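Local coordinates for protein chinitase A (Streptomyces coelicolor, PDB 3EBV) that probably hydrolyses internal glycosidic bonds of chitin, this chain being the family 18 glycosidase domain of a longer secreted protein, at residues T8-N13 against G267-S272; M178-S183 against V219-P224; T198-T203 against C253-P258; V235-V240 against N281-S286. All coordinates share one frame; numbering follows the deposited sequence. Where two conformers were deposited one is given.

Contact 1: residues T8-N13 against G267-S272; sequences TGYWQN and GAMTWS
At A268 the carbonyl O accepts the backbone N-H of T8 in its own plane, T8 N to A268 O being 2.9 Å, and also accepts a hydrogen bond from a water that is held by T8 OG1. M269, a selenomethionine, starts with CG anti to its backbone N (chi1 173°) and then bends twice, so that CG passes T8 CB and SE reaches the edge of the Y10 ring, 3.7 Å from Y10 CE2. This is a Met-aromatic contact; the hydroxyl of Y10 is hydrogen-bonded to D117. T270 uses both its N-H and its carbonyl toward strand 6-12: T270 N donates to T8 O at 2.9 Å, and T270 O receives Y10 N at 3.1 Å, nearly along the C=O axis. These bonds between parallel strands join the first and last strands of the TIM barrel and so close it. The six-membered ring of W271 then crosses Y10 with planes at 52°, bringing W271 CE3 to 3.3 Å from Y10 CB. A cis peptide leads on to S272, whose CB lies over the W271 ring. S272 OG donates to Q12 OE1 (2.8 Å) from above the amide plane, and caps W275 N at the start of the following helix. An alanine at Q12 would remove OE1, the acceptor of S272 OG, together with the amide N that binds N16, and would probably leave S272 less firmly tied to the first strand.

Contact 2: residues M178-S183 against V219-P224; sequences MQYYNS and VGLGLP
Y180, just beyond weakly bonded M178-Q179, centres an inverse gamma turn. Its backbone N donates to G222 O at 2.9 Å, in the carbonyl plane, and G222 N in turn makes a weak, bent bond to M178 O. With CG anti to the carbonyl carbon (chi1 -67°), the side chain runs back along strand 219-224, the next parallel strand of the barrel. Y180 CB lies 3.5 Å from G222 O, and CD2 comes equally near G222 N. Further out, CE2 has G220 O at the ring edge, 3.7 Å away, while CZ and OH meet L221 CD2. The tip, Y180 OH, is bonded at 2.8 Å to a water that bridges to G220 O. M178 CE lies over one ring face, toward its rim, and helix 199-210 adds L202 and A206. Y181 takes the crowded chi1 position (55°), laying CB against P224 CG at 3.5 Å and turning a ring edge to G222 O. An alanine at Y180 would remove the ring and hydroxyl, and would probably cost the water one partner and L221 its packing. A CB at G222 would fall 2.4 Å from M178 O, so glycine lets the backbones approach while both rings pack alongside.

Contact 3: residues T198-T203 against C253-P258; sequences TVDFLT and CGSFKP
Helix 199-210, on the outside of the TIM barrel, begins with T198 as N-cap, its OG1 accepting from F201 N, and the first turn docks on the loop that follows helix 237-249. D200 carries the contact. With CG anti to its carbonyl carbon (chi1 -78°), it reaches across so that each carboxylate oxygen takes a protein donor from above the group's plane. F256 N gives D200 OD1 a nearly straight bond of 2.9 Å (168°), and S255 OG donates to D200 OD2 at 2.7 Å. Lying in the first helical turn, the carboxylate would probably be favoured in its charged form. T203 and F256 run past each other in opposite directions, with T203 OG1 at the edge of the ring, 3.4 Å from F256 CD2; the F256 side chain also touches A204 and C207. One water completes the polar seam: it donates to F256 O and, as a second bond there, to D200 OD1, and accepts from T203 OG1 and G254 N. The disulfide C253-C246 fastens the loop to the preceding helix. Glycine suits position 254, because a CB there would run into D200 OD1 and V199 CG1. As it is, V199 CG1 sits 3.8 Å from G254 CA.

Contact 4: residues V235-V240 against N281-S286; sequences VSPSVV and NAWSNS
W283 has CG anti to its backbone N (chi1 -167°) and its ring turned at chi2 100°, a setting that carries the indole out from helix 282-292 and brings its NE1 edge near the start of helix 237-249. V240 presents CG2, the methyl anti to its carbonyl carbon, and meets the indole at about a right angle, with V240 CG2 4.0 Å from W283 NE1. One turn earlier, P237 directs its ring at the other helix. P237 CG lies 4.0 Å from W283 CA and just beyond that from the indole carbon CD1, while P237 CB touches S286 OG at 3.4 Å. The S286 hydroxyl, anti to its backbone N, also has a weak hydrogen bond with N241. Here two neighbouring helices of the barrel's outer layer are joined, and the indole continues inward to A268 and T270 of strand 267-271 and to L223 of strand 219-224. A single water supplies the polar link between the segments: it accepts from W283 NE1 at 3.0 Å and donates to V235 O at 2.7 Å. The interface is therefore mainly apolar, a proline ring and a valine methyl against indole, helix backbone and the S286 side chain, and the water satisfies the indole N-H while leaving the hydrocarbon surfaces to meet directly.

Contact 1 opens on the first strand of the barrel and closes only at the last, so its loop takes in contacts 2 and 3 entirely. Contact 2 opens on strand 175-179; helix 199-210, where contact 3 begins, lies within its loop, and strand 219-224 closes it before contact 3 is complete, so these two cross. Contact 4 then opens on helix 237-249, in series with contact 2. The disulfide-bonded loop at 253-258 closes contact 3, strand 267-271 closes contact 1, and helix 282-292 closes contact 4, which therefore crosses contacts 1 and 3. L221 and L223 bond to strand 267-271, joining contacts 1 and 2 in one sheet, while W283 and L202 pack the outer helices onto that sheet.

Contact 1: residues T8-N13 against G267-S272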
# COMPACT_ATOMS: atom_id res chain seq x y z
N THR A 8 -5.05 -1.44 4.91
CA THR A 8 -4.09 -0.30 4.79
C THR A 8 -4.84 0.85 4.17
O THR A 8 -5.60 0.67 3.21
CB THR A 8 -2.90 -0.69 3.87
OG1 THR A 8 -2.19 -1.80 4.44
CG2 THR A 8 -1.92 0.46 3.67
N GLY A 9 -4.65 2.06 4.71
CA GLY A 9 -5.23 3.26 4.07
C GLY A 9 -4.21 4.35 3.90
O GLY A 9 -3.37 4.55 4.78
N TYR A 10 -4.25 5.00 2.74
CA TYR A 10 -3.36 6.16 2.49
C TYR A 10 -3.97 7.42 3.05
O TYR A 10 -5.10 7.74 2.69
CB TYR A 10 -3.11 6.33 0.99
CG TYR A 10 -2.13 5.29 0.48
CD1 TYR A 10 -0.78 5.61 0.36
CD2 TYR A 10 -2.55 3.99 0.16
CE1 TYR A 10 0.17 4.66 -0.08
CE2 TYR A 10 -1.60 3.04 -0.28
CZ TYR A 10 -0.27 3.38 -0.38
OH TYR A 10 0.63 2.43 -0.80
N TRP A 11 -3.20 8.11 3.92
CA TRP A 11 -3.63 9.42 4.46
C TRP A 11 -2.89 10.50 3.72
O TRP A 11 -1.65 10.45 3.62
CB TRP A 11 -3.30 9.45 5.94
CG TRP A 11 -3.53 10.79 6.60
CD1 TRP A 11 -4.70 11.23 7.11
CD2 TRP A 11 -2.56 11.84 6.78
NE1 TRP A 11 -4.54 12.53 7.61
CE2 TRP A 11 -3.25 12.91 7.43
CE3 TRP A 11 -1.21 12.01 6.45
CZ2 TRP A 11 -2.60 14.11 7.80
CZ3 TRP A 11 -0.57 13.22 6.80
CH2 TRP A 11 -1.28 14.24 7.47
N GLN A 12 -3.63 11.47 3.16
CA GLN A 12 -3.02 12.52 2.32
C GLN A 12 -2.34 13.65 3.08
O GLN A 12 -3.00 14.37 3.84
CB GLN A 12 -4.05 13.15 1.42
CG GLN A 12 -4.73 12.12 0.46
CD GLN A 12 -5.97 12.67 -0.24
OE1 GLN A 12 -6.67 11.95 -0.94
NE2 GLN A 12 -6.23 14.01 -0.12
N ASN A 13 -1.06 13.84 2.82
CA ASN A 13 -0.35 15.05 3.31
C ASN A 13 -0.49 16.19 2.32
O ASN A 13 0.49 16.85 1.98
CB ASN A 13 1.14 14.70 3.51
CG ASN A 13 1.94 15.86 4.11
OD1 ASN A 13 1.44 16.53 5.01
ND2 ASN A 13 3.15 16.08 3.62
N GLY A 267 -5.37 -8.97 3.41
CA GLY A 267 -6.52 -8.07 3.48
C GLY A 267 -6.60 -7.15 2.29
O GLY A 267 -6.43 -7.58 1.13
N ALA A 268 -6.84 -5.86 2.59
CA ALA A 268 -7.15 -4.90 1.53
C ALA A 268 -6.49 -3.58 1.82
O ALA A 268 -5.94 -3.37 2.91
CB ALA A 268 -8.69 -4.72 1.38
N MSE A 269 -6.52 -2.72 0.81
CA MSE A 269 -5.88 -1.39 0.92
C MSE A 269 -6.77 -0.41 0.16
O MSE A 269 -7.45 -0.79 -0.81
CB MSE A 269 -4.49 -1.43 0.27
CG MSE A 269 -3.81 -0.05 0.17
SE MSE A 269 -4.33 0.91 -1.51
CE MSE A 269 -2.89 0.31 -2.69
N THR A 270 -6.78 0.87 0.58
CA THR A 270 -7.46 1.88 -0.26
C THR A 270 -6.72 3.22 -0.36
O THR A 270 -6.10 3.70 0.63
CB THR A 270 -8.92 2.11 0.19
OG1 THR A 270 -9.63 2.83 -0.82
CG2 THR A 270 -8.98 2.87 1.49
N TRP A 271 -6.82 3.77 -1.57
CA TRP A 271 -6.50 5.18 -1.81
C TRP A 271 -7.85 5.89 -1.84
O TRP A 271 -8.64 5.62 -2.76
CB TRP A 271 -5.82 5.31 -3.17
CG TRP A 271 -5.56 6.77 -3.48
CD1 TRP A 271 -6.35 7.58 -4.26
CD2 TRP A 271 -4.49 7.57 -2.98
NE1 TRP A 271 -5.82 8.87 -4.27
CE2 TRP A 271 -4.67 8.88 -3.51
CE3 TRP A 271 -3.38 7.30 -2.16
CZ2 TRP A 271 -3.78 9.93 -3.22
CZ3 TRP A 271 -2.51 8.33 -1.87
CH2 TRP A 271 -2.71 9.63 -2.41
N SER A 272 -8.18 6.77 -0.88
CA SER A 272 -7.39 7.18 0.29
C SER A 272 -8.38 7.30 1.46
O SER A 272 -9.60 7.31 1.26
CB SER A 272 -6.74 8.56 0.07
OG SER A 272 -7.79 9.53 -0.16
O HOH W 1 -3.20 -4.22 3.62

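Contact 2: residues M178-S183 against V219-P224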
# COMPACT_ATOMS: atom_id res chain seq x y z
N MSE A 178 -1.07 -4.22 -4.11
CA MSE A 178 -1.09 -3.73 -5.49
C MSE A 178 -2.30 -2.81 -5.73
O MSE A 178 -3.34 -2.95 -5.07
CB MSE A 178 -1.10 -4.90 -6.51
CG MSE A 178 -1.04 -4.39 -7.94
SE MSE A 178 -0.63 -5.91 -9.15
CE MSE A 178 -2.33 -6.81 -9.14
N GLN A 179 -2.10 -1.86 -6.67
CA GLN A 179 -3.16 -0.93 -7.03
C GLN A 179 -3.96 -1.58 -8.18
O GLN A 179 -3.56 -1.53 -9.37
CB GLN A 179 -2.55 0.40 -7.52
CG GLN A 179 -1.68 1.08 -6.49
CD GLN A 179 -1.08 2.37 -7.06
OE1 GLN A 179 -1.78 3.17 -7.70
NE2 GLN A 179 0.22 2.55 -6.84
N TYR A 180 -5.07 -2.22 -7.82
CA TYR A 180 -5.91 -2.89 -8.85
C TYR A 180 -6.84 -1.87 -9.53
O TYR A 180 -8.10 -2.01 -9.54
CB TYR A 180 -6.75 -4.02 -8.20
CG TYR A 180 -5.95 -5.18 -7.68
CD1 TYR A 180 -5.96 -6.42 -8.33
CD2 TYR A 180 -5.20 -5.06 -6.50
CE1 TYR A 180 -5.25 -7.52 -7.82
CE2 TYR A 180 -4.46 -6.13 -6.01
CZ TYR A 180 -4.50 -7.37 -6.66
OH TYR A 180 -3.75 -8.42 -6.16
N TYR A 181 -6.24 -0.77 -10.01
CA TYR A 181 -7.04 0.36 -10.51
C TYR A 181 -6.15 1.29 -11.31
O TYR A 181 -4.93 1.11 -11.35
CB TYR A 181 -7.73 1.11 -9.35
CG TYR A 181 -6.80 1.60 -8.25
CD1 TYR A 181 -6.21 2.87 -8.31
CD2 TYR A 181 -6.59 0.85 -7.11
CE1 TYR A 181 -5.36 3.33 -7.26
CE2 TYR A 181 -5.77 1.30 -6.05
CZ TYR A 181 -5.17 2.54 -6.14
OH TYR A 181 -4.36 2.93 -5.12
N ASN A 182 -6.80 2.24 -11.98
CA ASN A 182 -6.13 3.06 -13.04
C ASN A 182 -5.35 2.19 -14.00
O ASN A 182 -4.23 2.51 -14.41
CB ASN A 182 -5.18 4.14 -12.44
CG ASN A 182 -5.91 5.18 -11.63
OD1 ASN A 182 -6.98 5.64 -12.02
ND2 ASN A 182 -5.35 5.52 -10.47
N SER A 183 -5.96 1.08 -14.41
CA SER A 183 -5.26 0.04 -15.16
C SER A 183 -5.97 -0.32 -16.47
O SER A 183 -7.18 -0.48 -16.47
CB SER A 183 -5.19 -1.25 -14.30
OG SER A 183 -4.50 -2.26 -15.00
N VAL A 219 -0.01 -10.53 0.47
CA VAL A 219 -0.83 -10.07 -0.68
C VAL A 219 -2.07 -9.34 -0.18
O VAL A 219 -2.83 -9.88 0.64
CB VAL A 219 -1.25 -11.28 -1.55
CG1 VAL A 219 -2.17 -10.84 -2.72
CG2 VAL A 219 0.00 -11.98 -2.13
N GLY A 220 -2.22 -8.08 -0.62
CA GLY A 220 -3.37 -7.24 -0.22
C GLY A 220 -4.04 -6.68 -1.49
O GLY A 220 -3.37 -6.39 -2.48
N LEU A 221 -5.37 -6.52 -1.41
CA LEU A 221 -6.14 -6.02 -2.57
C LEU A 221 -6.33 -4.49 -2.41
O LEU A 221 -7.13 -4.07 -1.56
CB LEU A 221 -7.53 -6.72 -2.66
CG LEU A 221 -7.46 -8.26 -2.68
CD1 LEU A 221 -8.87 -8.72 -2.87
CD2 LEU A 221 -6.63 -8.77 -3.84
N GLY A 222 -5.64 -3.72 -3.26
CA GLY A 222 -5.74 -2.23 -3.19
C GLY A 222 -6.76 -1.71 -4.21
O GLY A 222 -6.69 -2.01 -5.38
N LEU A 223 -7.70 -0.90 -3.70
CA LEU A 223 -8.79 -0.36 -4.53
C LEU A 223 -8.97 1.13 -4.25
O LEU A 223 -8.61 1.63 -3.18
CB LEU A 223 -10.13 -1.05 -4.18
CG LEU A 223 -10.48 -2.41 -4.81
CD1 LEU A 223 -10.42 -2.33 -6.32
CD2 LEU A 223 -9.55 -3.54 -4.24
N PRO A 224 -9.64 1.85 -5.18
CA PRO A 224 -10.01 3.25 -4.89
C PRO A 224 -11.15 3.25 -3.86
O PRO A 224 -12.07 2.40 -3.92
CB PRO A 224 -10.53 3.79 -6.25
CG PRO A 224 -10.05 2.78 -7.29
CD PRO A 224 -10.11 1.45 -6.50
O HOH W 2 -1.73 -7.51 -4.43

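Contact 3: residues T198-T203 against C253-P258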
# COMPACT_ATOMS: atom_id res chain seq x y z
N THR A 198 -13.86 -5.40 -11.88
CA THR A 198 -14.57 -6.68 -11.82
C THR A 198 -13.95 -7.56 -10.71
O THR A 198 -12.75 -7.43 -10.40
CB THR A 198 -14.47 -7.45 -13.15
OG1 THR A 198 -13.10 -7.76 -13.47
CG2 THR A 198 -15.12 -6.68 -14.33
N VAL A 199 -14.74 -8.47 -10.14
CA VAL A 199 -14.20 -9.37 -9.13
C VAL A 199 -13.05 -10.20 -9.73
O VAL A 199 -12.03 -10.44 -9.06
CB VAL A 199 -15.30 -10.27 -8.53
CG1 VAL A 199 -15.82 -11.20 -9.52
CG2 VAL A 199 -14.74 -11.10 -7.35
N ASP A 200 -13.15 -10.63 -10.99
CA ASP A 200 -12.13 -11.49 -11.60
C ASP A 200 -10.78 -10.77 -11.77
O ASP A 200 -9.73 -11.39 -11.70
CB ASP A 200 -12.57 -11.94 -13.02
CG ASP A 200 -13.59 -13.08 -13.03
OD1 ASP A 200 -13.81 -13.74 -11.99
OD2 ASP A 200 -14.14 -13.27 -14.14
N PHE A 201 -10.81 -9.46 -12.00
CA PHE A 201 -9.53 -8.72 -12.08
C PHE A 201 -8.80 -8.85 -10.75
O PHE A 201 -7.57 -9.03 -10.74
CB PHE A 201 -9.84 -7.26 -12.34
CG PHE A 201 -8.67 -6.40 -12.79
CD1 PHE A 201 -8.13 -6.51 -14.07
CD2 PHE A 201 -8.16 -5.44 -11.92
CE1 PHE A 201 -7.09 -5.63 -14.49
CE2 PHE A 201 -7.12 -4.56 -12.34
CZ PHE A 201 -6.59 -4.64 -13.58
N LEU A 202 -9.54 -8.76 -9.65
CA LEU A 202 -8.91 -8.89 -8.33
C LEU A 202 -8.36 -10.29 -8.12
O LEU A 202 -7.21 -10.49 -7.73
CB LEU A 202 -9.88 -8.51 -7.21
CG LEU A 202 -10.54 -7.12 -7.38
CD1 LEU A 202 -11.45 -6.81 -6.21
CD2 LEU A 202 -9.46 -6.02 -7.53
N THR A 203 -9.22 -11.30 -8.34
CA THR A 203 -8.79 -12.66 -7.99
C THR A 203 -7.75 -13.23 -8.94
O THR A 203 -6.79 -13.89 -8.48
CB THR A 203 -10.02 -13.62 -7.90
OG1 THR A 203 -10.71 -13.60 -9.17
CG2 THR A 203 -10.98 -13.16 -6.82
N CYS A 253 -16.77 -16.45 -5.85
CA CYS A 253 -15.94 -16.22 -7.04
C CYS A 253 -16.76 -15.76 -8.25
O CYS A 253 -17.98 -16.04 -8.37
CB CYS A 253 -15.17 -17.48 -7.44
SG CYS A 253 -14.04 -18.07 -6.14
N GLY A 254 -16.09 -15.04 -9.15
CA GLY A 254 -16.67 -14.73 -10.47
C GLY A 254 -16.36 -15.89 -11.41
O GLY A 254 -16.35 -17.07 -10.96
N SER A 255 -16.13 -15.64 -12.70
CA SER A 255 -15.77 -16.75 -13.61
C SER A 255 -14.42 -17.39 -13.24
O SER A 255 -14.14 -18.57 -13.53
CB SER A 255 -15.73 -16.33 -15.08
OG SER A 255 -14.56 -15.58 -15.44
N PHE A 256 -13.52 -16.57 -12.67
CA PHE A 256 -12.19 -17.08 -12.34
C PHE A 256 -12.19 -17.78 -10.97
O PHE A 256 -12.58 -17.19 -9.96
CB PHE A 256 -11.13 -15.97 -12.30
CG PHE A 256 -9.80 -16.53 -11.93
CD1 PHE A 256 -9.10 -17.38 -12.82
CD2 PHE A 256 -9.31 -16.33 -10.65
CE1 PHE A 256 -7.89 -18.01 -12.42
CE2 PHE A 256 -8.08 -16.94 -10.27
CZ PHE A 256 -7.40 -17.78 -11.14
N LYS A 257 -11.78 -19.04 -11.01
CA LYS A 257 -11.68 -19.84 -9.78
C LYS A 257 -10.23 -20.18 -9.48
O LYS A 257 -9.57 -20.92 -10.22
CB LYS A 257 -12.50 -21.14 -9.96
CG LYS A 257 -12.37 -22.10 -8.72
CD LYS A 257 -13.04 -21.48 -7.51
CE LYS A 257 -12.90 -22.34 -6.22
NZ LYS A 257 -11.48 -22.31 -5.71
N PRO A 258 -9.69 -19.59 -8.38
CA PRO A 258 -8.34 -20.00 -8.02
C PRO A 258 -8.24 -21.51 -7.78
O PRO A 258 -9.21 -22.13 -7.33
CB PRO A 258 -8.07 -19.23 -6.71
CG PRO A 258 -9.06 -18.06 -6.70
CD PRO A 258 -10.28 -18.59 -7.46
O HOH W 3 -13.26 -14.59 -9.44

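Contact 4: residues V235-V240 against N281-S286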
# COMPACT_ATOMS: atom_id res chain seq x y z
N VAL A 235 -14.59 -0.39 -7.36
CA VAL A 235 -15.66 -1.40 -7.24
C VAL A 235 -16.41 -1.20 -5.92
O VAL A 235 -15.88 -0.68 -4.94
CB VAL A 235 -15.12 -2.85 -7.30
CG1 VAL A 235 -14.47 -3.14 -8.64
CG2 VAL A 235 -14.15 -3.15 -6.11
N SER A 236 -17.68 -1.62 -5.88
CA SER A 236 -18.41 -1.59 -4.63
C SER A 236 -17.68 -2.41 -3.57
O SER A 236 -17.00 -3.40 -3.89
CB SER A 236 -19.84 -2.12 -4.80
OG SER A 236 -19.82 -3.50 -5.14
N PRO A 237 -17.82 -2.03 -2.30
CA PRO A 237 -17.22 -2.86 -1.25
C PRO A 237 -17.66 -4.34 -1.34
O PRO A 237 -16.84 -5.23 -1.05
CB PRO A 237 -17.67 -2.18 0.07
CG PRO A 237 -17.98 -0.76 -0.34
CD PRO A 237 -18.46 -0.80 -1.75
N SER A 238 -18.90 -4.61 -1.74
CA SER A 238 -19.34 -6.01 -1.86
C SER A 238 -18.46 -6.78 -2.84
O SER A 238 -18.24 -7.97 -2.66
CB SER A 238 -20.81 -6.07 -2.32
OG SER A 238 -20.98 -5.47 -3.59
N VAL A 239 -17.93 -6.10 -3.88
CA VAL A 239 -17.03 -6.75 -4.85
C VAL A 239 -15.67 -7.07 -4.20
O VAL A 239 -15.09 -8.16 -4.41
CB VAL A 239 -16.85 -5.92 -6.15
CG1 VAL A 239 -15.75 -6.52 -7.06
CG2 VAL A 239 -18.21 -5.80 -6.91
N VAL A 240 -15.12 -6.12 -3.44
CA VAL A 240 -13.88 -6.40 -2.72
C VAL A 240 -14.10 -7.60 -1.79
O VAL A 240 -13.26 -8.52 -1.71
CB VAL A 240 -13.41 -5.19 -1.84
CG1 VAL A 240 -12.09 -5.54 -1.14
CG2 VAL A 240 -13.27 -3.92 -2.72
N ASN A 281 -17.36 7.10 4.71
CA ASN A 281 -16.66 5.92 5.26
C ASN A 281 -17.35 4.61 4.85
O ASN A 281 -17.20 3.60 5.57
CB ASN A 281 -16.47 6.02 6.77
CG ASN A 281 -15.59 7.18 7.15
OD1 ASN A 281 -14.67 7.54 6.40
ND2 ASN A 281 -15.83 7.76 8.33
N ALA A 282 -18.12 4.63 3.76
CA ALA A 282 -18.81 3.40 3.32
C ALA A 282 -17.79 2.29 3.02
O ALA A 282 -17.99 1.12 3.43
CB ALA A 282 -19.66 3.68 2.11
N TRP A 283 -16.70 2.63 2.36
CA TRP A 283 -15.74 1.59 1.95
C TRP A 283 -15.10 0.97 3.20
O TRP A 283 -15.10 -0.27 3.36
CB TRP A 283 -14.69 2.18 1.00
CG TRP A 283 -13.84 1.18 0.26
CD1 TRP A 283 -14.01 0.75 -1.03
CD2 TRP A 283 -12.67 0.52 0.75
NE1 TRP A 283 -13.02 -0.16 -1.38
CE2 TRP A 283 -12.19 -0.34 -0.30
CE3 TRP A 283 -12.00 0.50 1.99
CZ2 TRP A 283 -11.04 -1.14 -0.15
CZ3 TRP A 283 -10.84 -0.27 2.14
CH2 TRP A 283 -10.40 -1.12 1.08
N SER A 284 -14.51 1.77 4.09
CA SER A 284 -13.86 1.19 5.26
C SER A 284 -14.86 0.51 6.20
O SER A 284 -14.51 -0.50 6.86
CB SER A 284 -12.97 2.19 6.00
OG SER A 284 -13.74 3.32 6.46
N ASN A 285 -16.09 1.03 6.29
CA ASN A 285 -17.09 0.35 7.14
C ASN A 285 -17.29 -1.09 6.65
O ASN A 285 -17.29 -2.01 7.46
CB ASN A 285 -18.43 1.08 7.14
CG ASN A 285 -18.44 2.26 8.11
OD1 ASN A 285 -17.56 2.40 8.94
ND2 ASN A 285 -19.51 3.06 8.03
N SER A 286 -17.47 -1.27 5.35
CA SER A 286 -17.88 -2.61 4.84
C SER A 286 -16.64 -3.49 4.68
O SER A 286 -16.65 -4.64 5.15
CB SER A 286 -18.61 -2.46 3.53
OG SER A 286 -18.69 -3.74 2.89
O HOH W 4 -13.30 -0.10 -4.36